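Local atomic coordinates of putative DNA helicase (Lactobacillus plantarum, PDB entry 3DMN), a protein that is of uncharacterised function but, as the C-terminal domain of a UvrD-like helicase, probably contributes to ATP-driven unwinding of DNA. Residues Thr8-Asp13 against Gly32-Val37; Asp62-Ile67 against Ala117-Asn122; Asn127-Asp132 against Leu156-Ala161. One frame throughout, in Å; residues are numbered along the deposited sequence.

Interaction 1 (Thr8-Asp13 against Gly32-Val37); sequences TQQITD and GDLPNV
Thr-8, at the N-cap of helix 9-16, meets Gly-32 through its methyl, Thr-8 CG2 lying 3.7 Å from Gly-32 N. Thr-8 OG1 sits between the backbone N and the carbonyl carbon (chi1 61°), where it accepts the capping bond from Ile-11 N, 3.1 Å long. Thr-8 OG1 also donates to a water at 2.7 Å, and that water in turn donates a hydrogen bond to Asp-33 O, so one hydroxyl serves both the helix end and the second segment. Gln-10 carries the direct polar link. The chain bends at chi2 (73°), which places CD near Gly-32; Gln-10 OE1 then accepts from Gly-32 N at 2.8 Å. The N-H points almost straight at the oxygen (166°), although the nitrogen stands well above the amide plane. NE2 is taken by Gln-31, next to the segment. Gln-10 CG also lies 3.9 Å from Leu-34 CD2, the two side chains crossing at about a right angle. Ile-11 adds a looser apolar touch, Ile-11 CG1 to Pro-35 CG at 4.3 Å, and both residues pack on Leu-148 of strand 147-153. The chemistry implies a mixed joint: amide and water bonds fix the approach to strand 36-40 against the first turn of the helix, while apolar packing takes over toward the sheet.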
# COMPACT_ATOMS: atom_id res chain seq x y z
N THR A 8 -4.59 13.76 -2.27
CA THR A 8 -3.67 14.86 -2.54
C THR A 8 -3.31 14.82 -4.01
O THR A 8 -3.38 13.78 -4.66
CB THR A 8 -2.35 14.68 -1.77
OG1 THR A 8 -1.73 13.46 -2.18
CG2 THR A 8 -2.60 14.71 -0.22
N GLN A 9 -2.90 15.98 -4.53
CA GLN A 9 -2.38 16.00 -5.91
C GLN A 9 -1.25 14.99 -6.14
O GLN A 9 -1.14 14.42 -7.23
CB GLN A 9 -1.85 17.39 -6.21
CG GLN A 9 -1.30 17.47 -7.64
CD GLN A 9 -1.05 18.89 -8.06
OE1 GLN A 9 -0.62 19.73 -7.26
NE2 GLN A 9 -1.33 19.18 -9.33
N GLN A 10 -0.40 14.80 -5.14
CA GLN A 10 0.75 13.89 -5.27
C GLN A 10 0.26 12.46 -5.53
O GLN A 10 0.76 11.77 -6.43
CB GLN A 10 1.61 13.96 -4.01
CG GLN A 10 2.49 15.23 -3.97
CD GLN A 10 1.75 16.50 -3.69
OE1 GLN A 10 0.63 16.52 -3.16
NE2 GLN A 10 2.38 17.60 -4.05
N ILE A 11 -0.71 12.02 -4.73
CA ILE A 11 -1.25 10.65 -4.89
C ILE A 11 -2.03 10.54 -6.20
O ILE A 11 -1.89 9.55 -6.92
CB ILE A 11 -2.09 10.27 -3.64
CG1 ILE A 11 -1.13 10.11 -2.47
CG2 ILE A 11 -2.92 9.01 -3.85
CD1 ILE A 11 -1.81 10.00 -1.16
N THR A 12 -2.85 11.55 -6.52
CA THR A 12 -3.64 11.56 -7.75
C THR A 12 -2.74 11.44 -8.99
O THR A 12 -3.01 10.67 -9.90
CB THR A 12 -4.46 12.87 -7.79
OG1 THR A 12 -5.41 12.84 -6.71
CG2 THR A 12 -5.15 13.02 -9.14
N ASP A 13 -1.67 12.23 -9.00
CA ASP A 13 -0.78 12.22 -10.13
C ASP A 13 0.01 10.91 -10.30
O ASP A 13 0.18 10.44 -11.42
CB ASP A 13 0.20 13.39 -10.04
CG ASP A 13 -0.42 14.69 -10.44
OD1 ASP A 13 -1.61 14.74 -10.89
OD2 ASP A 13 0.27 15.73 -10.30
N GLY A 32 0.36 16.91 -0.35
CA GLY A 32 0.98 16.01 0.61
C GLY A 32 2.32 15.48 0.11
O GLY A 32 2.86 15.97 -0.89
N ASP A 33 2.84 14.49 0.83
CA ASP A 33 4.14 13.89 0.51
C ASP A 33 4.05 13.13 -0.81
O ASP A 33 3.02 12.50 -1.11
CB ASP A 33 4.52 12.84 1.58
CG ASP A 33 4.90 13.44 2.90
OD1 ASP A 33 5.26 14.64 2.98
OD2 ASP A 33 4.87 12.68 3.89
N LEU A 34 5.14 13.11 -1.56
CA LEU A 34 5.21 12.17 -2.70
C LEU A 34 5.06 10.74 -2.18
O LEU A 34 5.62 10.41 -1.12
CB LEU A 34 6.54 12.26 -3.42
CG LEU A 34 6.81 13.55 -4.20
CD1 LEU A 34 8.26 13.54 -4.73
CD2 LEU A 34 5.81 13.74 -5.32
N PRO A 35 4.30 9.89 -2.91
CA PRO A 35 4.30 8.44 -2.54
C PRO A 35 5.71 7.92 -2.44
O PRO A 35 6.60 8.35 -3.19
CB PRO A 35 3.56 7.77 -3.69
CG PRO A 35 2.60 8.89 -4.19
CD PRO A 35 3.42 10.17 -4.06
N ASN A 36 5.95 7.07 -1.45
CA ASN A 36 7.28 6.47 -1.29
C ASN A 36 7.26 5.01 -1.64
O ASN A 36 6.44 4.26 -1.11
CB ASN A 36 7.93 6.75 0.09
CG ASN A 36 7.22 6.09 1.25
OD1 ASN A 36 7.87 5.40 2.07
ND2 ASN A 36 5.93 6.31 1.38
N VAL A 37 8.16 4.63 -2.54
CA VAL A 37 8.28 3.24 -2.98
C VAL A 37 9.57 2.68 -2.37
O VAL A 37 10.64 3.33 -2.42
CB VAL A 37 8.35 3.19 -4.53
CG1 VAL A 37 8.60 1.75 -5.02
CG2 VAL A 37 7.03 3.75 -5.11
O HOH W 1 0.35 12.86 -0.51

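Interaction 2 (Asp62-Ile67 against Ala117-Asn122); sequences DTTAII and AVIVWN. With FMT (formic acid), chain P; ACT (acetate ion), chain K; ACT (acetate ion), chain L.
Strands 64-67 and 118-121 run parallel, their axes 4.6 Å apart and turned by 17°, and Ala-117 N to Thr-63 O begins a run of five backbone hydrogen bonds. Ala-65 and Ile-67 each give their N-H to one carbonyl of the partner, Ala-117 O and Ile-119 O, and their own carbonyls accept from Ile-119 N and Trp-121 N; the last bond, Trp-121 N to Ile-67 O, is 2.9 Å long and nearly straight (173°). Water donates to both Ile-67 O and Trp-121 O.

On one face, Thr-64 OG1 sits beside the backbone N (chi1 -50°), leaving CG2 anti to that N, and Thr-64 CG2 is 3.7 Å from Ile-119 CD1. Thr-64 OG1 is 3.6 Å from Ala-117 CB and is hydrogen-bonded to Asn-57 of helix 43-59. Ile-66 lies beside Ile-119, pointing the same way, and Ile-66 CG2 reaches Trp-121 CB at 3.9 Å; Val-50 of that helix packs on Ile-66 and Trp-121. On the other face, Ile-67 CD1 crosses to Val-118 CG1 at 3.8 Å.

At the end of strand 118-121 the indole is met at its edge by an acetate: Trp-121 NE1 donates to O of the chain K acetate at 2.9 Å, that oxygen lying in the ring plane. Asn-122 ND2 binds the other oxygen of that acetate and a second acetate, both probably from the crystallisation liquor. Flanked by strands 102-106 and 147-153, the pair forms the centre of an all-parallel sheet, as in the P-loop NTPase-like core of UvrD-like helicase domains.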
# COMPACT_ATOMS: atom_id res chain seq x y z
N ASP A 62 -1.05 9.62 11.51
CA ASP A 62 -1.84 9.03 10.44
C ASP A 62 -2.56 7.80 10.95
O ASP A 62 -2.12 7.19 11.94
CB ASP A 62 -0.95 8.56 9.28
CG ASP A 62 -0.23 9.70 8.60
OD1 ASP A 62 -0.71 10.87 8.70
OD2 ASP A 62 0.81 9.40 7.97
N THR A 63 -3.65 7.45 10.28
CA THR A 63 -4.27 6.15 10.45
C THR A 63 -4.00 5.37 9.16
O THR A 63 -4.43 5.80 8.09
CB THR A 63 -5.77 6.28 10.61
OG1 THR A 63 -6.05 7.08 11.78
CG2 THR A 63 -6.40 4.89 10.78
N THR A 64 -3.29 4.26 9.31
CA THR A 64 -2.83 3.46 8.18
C THR A 64 -3.60 2.15 7.95
O THR A 64 -3.87 1.41 8.93
CB THR A 64 -1.32 3.14 8.36
OG1 THR A 64 -0.59 4.37 8.64
CG2 THR A 64 -0.80 2.43 7.13
N ALA A 65 -3.94 1.86 6.69
CA ALA A 65 -4.36 0.50 6.27
C ALA A 65 -3.31 -0.11 5.38
O ALA A 65 -2.74 0.58 4.54
CB ALA A 65 -5.66 0.53 5.54
N ILE A 66 -3.03 -1.40 5.57
CA ILE A 66 -2.15 -2.12 4.66
C ILE A 66 -3.03 -2.94 3.73
O ILE A 66 -3.90 -3.70 4.21
CB ILE A 66 -1.29 -3.10 5.42
CG1 ILE A 66 -0.50 -2.35 6.50
CG2 ILE A 66 -0.41 -3.85 4.41
CD1 ILE A 66 0.29 -3.32 7.45
N ILE A 67 -2.89 -2.70 2.43
CA ILE A 67 -3.70 -3.46 1.44
C ILE A 67 -2.85 -4.49 0.72
O ILE A 67 -1.84 -4.12 0.07
CB ILE A 67 -4.37 -2.52 0.40
CG1 ILE A 67 -5.13 -1.42 1.15
CG2 ILE A 67 -5.28 -3.33 -0.53
CD1 ILE A 67 -5.86 -0.36 0.26
N ALA A 117 -3.77 6.88 5.30
CA ALA A 117 -2.49 6.36 4.79
C ALA A 117 -2.71 4.91 4.37
O ALA A 117 -3.44 4.14 5.02
CB ALA A 117 -1.44 6.43 5.87
N VAL A 118 -2.06 4.54 3.27
CA VAL A 118 -2.11 3.17 2.80
C VAL A 118 -0.68 2.69 2.63
O VAL A 118 0.16 3.42 2.10
CB VAL A 118 -2.84 3.07 1.42
CG1 VAL A 118 -2.64 1.67 0.79
CG2 VAL A 118 -4.36 3.36 1.62
N ILE A 119 -0.45 1.46 3.04
CA ILE A 119 0.80 0.75 2.63
C ILE A 119 0.39 -0.38 1.70
O ILE A 119 -0.38 -1.25 2.12
CB ILE A 119 1.52 0.20 3.85
CG1 ILE A 119 1.95 1.34 4.78
CG2 ILE A 119 2.75 -0.70 3.43
CD1 ILE A 119 2.42 0.83 6.21
N VAL A 120 0.83 -0.34 0.44
CA VAL A 120 0.55 -1.41 -0.51
C VAL A 120 1.55 -2.52 -0.28
O VAL A 120 2.75 -2.35 -0.50
CB VAL A 120 0.62 -0.91 -1.98
CG1 VAL A 120 0.24 -2.02 -2.92
CG2 VAL A 120 -0.31 0.29 -2.15
N TRP A 121 1.05 -3.70 0.10
CA TRP A 121 1.97 -4.80 0.40
C TRP A 121 2.35 -5.59 -0.85
O TRP A 121 1.51 -6.21 -1.55
CB TRP A 121 1.38 -5.74 1.49
CG TRP A 121 2.18 -6.97 1.65
CD1 TRP A 121 1.79 -8.27 1.37
CD2 TRP A 121 3.55 -7.05 2.05
NE1 TRP A 121 2.83 -9.16 1.62
CE2 TRP A 121 3.93 -8.42 2.02
CE3 TRP A 121 4.50 -6.10 2.47
CZ2 TRP A 121 5.20 -8.85 2.39
CZ3 TRP A 121 5.80 -6.53 2.81
CH2 TRP A 121 6.12 -7.89 2.76
N ASN A 122 3.65 -5.57 -1.11
CA ASN A 122 4.26 -6.42 -2.14
C ASN A 122 3.79 -6.09 -3.55
O ASN A 122 3.29 -6.96 -4.29
CB ASN A 122 4.17 -7.91 -1.84
CG ASN A 122 5.41 -8.64 -2.36
OD1 ASN A 122 6.25 -7.99 -2.97
ND2 ASN A 122 5.50 -9.97 -2.17
C FMT P . -2.52 2.87 12.21
O1 FMT P . -3.60 3.38 11.96
O2 FMT P . -2.25 1.68 12.02
C ACT K . 3.38 -11.93 0.02
O ACT K . 2.76 -11.98 1.16
OXT ACT K . 2.95 -11.23 -0.95
CH3 ACT K . 4.65 -12.68 -0.22
C ACT L . 8.07 -12.48 -1.90
O ACT L . 7.45 -12.45 -0.81
OXT ACT L . 7.72 -11.73 -2.84
CH3 ACT L . 9.25 -13.40 -2.07
O HOH W 2 -0.83 -5.32 -2.62

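Interaction 3 (Asn127-Asp132 against Leu156-Ala161); sequences NYQRED and LSPLLA
An ST turn leading into the short 3-10 segment 158-160 receives the loop that precedes helix 134-141, and its key residue, Ser-157, meets Tyr-128 directly. Ser-157 OG is anti to its backbone N (chi1 167°) and works in two directions. Ser-157 OG donates to Tyr-128 O at 2.7 Å, lying in the carbonyl plane on a lone pair. Ser-157 OG also accepts from Leu-159 N at 3.0 Å, the bond that closes the turn. The hydroxyl proton is thus directed across the contact while the oxygen holds its own chain.

Tyr-128 O is also hemmed in by carbon, with Pro-158 CD 3.4 Å away and Leu-159 CG nearby. The tyrosine ring itself leads away from this loop and packs among Leu-136, Leu-137 and Ile-140 of helix 134-141. Leu-159 is the main apolar piece: Leu-159 CD1 comes within 3.4 Å of Arg-130 O and, less closely, meets Tyr-128 CB at 4.1 Å. Its other methyl, Leu-159 CD2, touches Glu-131 OE2 at 3.6 Å, the two side chains sliding past each other in opposite directions. The carboxylate of Glu-131 finds its charge partner in Arg-134, which also donates to Leu-159 O and so ties the start of helix 134-141 to both loops. At the exposed side, the Gln-129 side chain crosses that of Pro-158 at about a right angle, Gln-129 NE2 3.9 Å from Pro-158 CG.

Joining the loops that follow strands 118-121 and 147-153, this is a loop-loop contact at the C-terminal ends of the strands of a parallel alpha/beta sheet, built round a serine ST turn.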
# COMPACT_ATOMS: atom_id res chain seq x y z
N ASN A 127 3.52 -10.22 -8.35
CA ASN A 127 2.14 -9.92 -7.99
C ASN A 127 1.42 -9.02 -8.99
O ASN A 127 0.16 -9.06 -9.08
CB ASN A 127 2.08 -9.27 -6.59
CG ASN A 127 2.18 -10.30 -5.47
OD1 ASN A 127 2.80 -10.04 -4.43
ND2 ASN A 127 1.52 -11.43 -5.66
N TYR A 128 2.19 -8.16 -9.68
CA TYR A 128 1.57 -7.21 -10.57
C TYR A 128 2.37 -7.18 -11.86
O TYR A 128 3.10 -6.24 -12.11
CB TYR A 128 1.52 -5.82 -9.90
CG TYR A 128 0.63 -5.80 -8.68
CD1 TYR A 128 -0.76 -5.60 -8.79
CD2 TYR A 128 1.17 -5.95 -7.40
CE1 TYR A 128 -1.58 -5.60 -7.67
CE2 TYR A 128 0.34 -5.95 -6.23
CZ TYR A 128 -1.03 -5.75 -6.39
OH TYR A 128 -1.84 -5.74 -5.25
N GLN A 129 2.16 -8.22 -12.69
CA GLN A 129 2.94 -8.45 -13.87
C GLN A 129 2.14 -8.11 -15.13
O GLN A 129 2.69 -7.67 -16.13
CB GLN A 129 3.31 -9.95 -13.92
CG GLN A 129 3.88 -10.44 -15.21
CD GLN A 129 5.36 -10.21 -15.28
OE1 GLN A 129 6.14 -10.89 -14.59
NE2 GLN A 129 5.77 -9.26 -16.10
N ARG A 130 0.82 -8.29 -15.06
CA ARG A 130 0.02 -8.27 -16.28
C ARG A 130 -0.59 -6.92 -16.52
O ARG A 130 -0.99 -6.23 -15.58
CB ARG A 130 -1.12 -9.31 -16.19
CG ARG A 130 -0.59 -10.71 -15.98
CD ARG A 130 -1.73 -11.72 -16.16
NE ARG A 130 -2.28 -11.74 -17.51
CZ ARG A 130 -1.73 -12.35 -18.55
NH1 ARG A 130 -0.57 -13.03 -18.42
NH2 ARG A 130 -2.35 -12.31 -19.72
N GLU A 131 -0.72 -6.55 -17.80
CA GLU A 131 -1.41 -5.33 -18.16
C GLU A 131 -2.81 -5.28 -17.57
O GLU A 131 -3.28 -4.20 -17.18
CB GLU A 131 -1.49 -5.13 -19.66
CG GLU A 131 -0.12 -4.84 -20.24
CD GLU A 131 0.43 -3.47 -19.81
OE1 GLU A 131 -0.23 -2.45 -20.07
OE2 GLU A 131 1.51 -3.46 -19.20
N ASP A 132 -3.44 -6.43 -17.50
CA ASP A 132 -4.80 -6.47 -16.97
C ASP A 132 -4.86 -6.15 -15.49
O ASP A 132 -5.98 -5.91 -14.98
CB ASP A 132 -5.45 -7.84 -17.24
CG ASP A 132 -6.95 -7.81 -17.04
OD1 ASP A 132 -7.58 -7.08 -17.84
OD2 ASP A 132 -7.47 -8.52 -16.14
N LEU A 156 10.37 -4.05 -8.31
CA LEU A 156 9.13 -3.28 -8.41
C LEU A 156 8.28 -3.79 -9.57
O LEU A 156 8.78 -4.18 -10.63
CB LEU A 156 9.47 -1.79 -8.59
CG LEU A 156 8.30 -0.81 -8.47
CD1 LEU A 156 7.64 -0.84 -7.09
CD2 LEU A 156 8.81 0.60 -8.83
N SER A 157 6.95 -3.73 -9.39
CA SER A 157 6.04 -4.11 -10.47
C SER A 157 6.45 -3.40 -11.78
O SER A 157 6.62 -2.16 -11.79
CB SER A 157 4.62 -3.67 -10.12
OG SER A 157 3.84 -3.79 -11.32
N PRO A 158 6.50 -4.13 -12.89
CA PRO A 158 6.79 -3.48 -14.18
C PRO A 158 5.68 -2.52 -14.60
O PRO A 158 5.90 -1.65 -15.45
CB PRO A 158 6.84 -4.66 -15.16
CG PRO A 158 5.98 -5.75 -14.52
CD PRO A 158 6.35 -5.59 -13.05
N LEU A 159 4.50 -2.69 -14.01
CA LEU A 159 3.39 -1.79 -14.35
C LEU A 159 3.73 -0.35 -13.91
O LEU A 159 3.09 0.59 -14.36
CB LEU A 159 2.08 -2.27 -13.72
CG LEU A 159 1.73 -3.73 -14.07
CD1 LEU A 159 0.40 -4.07 -13.39
CD2 LEU A 159 1.67 -3.92 -15.62
N LEU A 160 4.67 -0.23 -12.96
CA LEU A 160 5.04 1.09 -12.44
C LEU A 160 6.17 1.72 -13.24
O LEU A 160 6.49 2.90 -13.01
CB LEU A 160 5.36 1.04 -10.94
CG LEU A 160 4.15 0.60 -10.07
CD1 LEU A 160 4.62 0.42 -8.62
CD2 LEU A 160 3.02 1.62 -10.15
N ALA A 161 6.72 0.99 -14.22
CA ALA A 161 7.88 1.51 -14.97
C ALA A 161 7.49 2.80 -15.72
O ALA A 161 8.30 3.70 -15.87
CB ALA A 161 8.42 0.46 -15.95
O HOH W 3 4.77 -3.30 -18.15

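Interaction 2 is the core contact, its centre about 4 Å from the centre of the chain, and holds two neighbouring strands by regular backbone bonds and aliphatic side chains. Interactions 1 and 3 lie further out and are partly buried; interaction 1 sets a helix start against a loop, interaction 3 sets loop against loop, by one direct side-chain-to-backbone bond each, through a glutamine amide and a serine hydroxyl. Interaction 1 reaches the same sheet as interaction 2 through strand 36-40, without touching it. Interaction 3 meets both: Leu-156 CD1 packs on Val-37 CG1 at 3.4 Å, and Tyr-128 CE2 approaches Asn-122 O. Water bridges interaction 1, whereas in interaction 3 leucine and proline carbons lie against backbone oxygens.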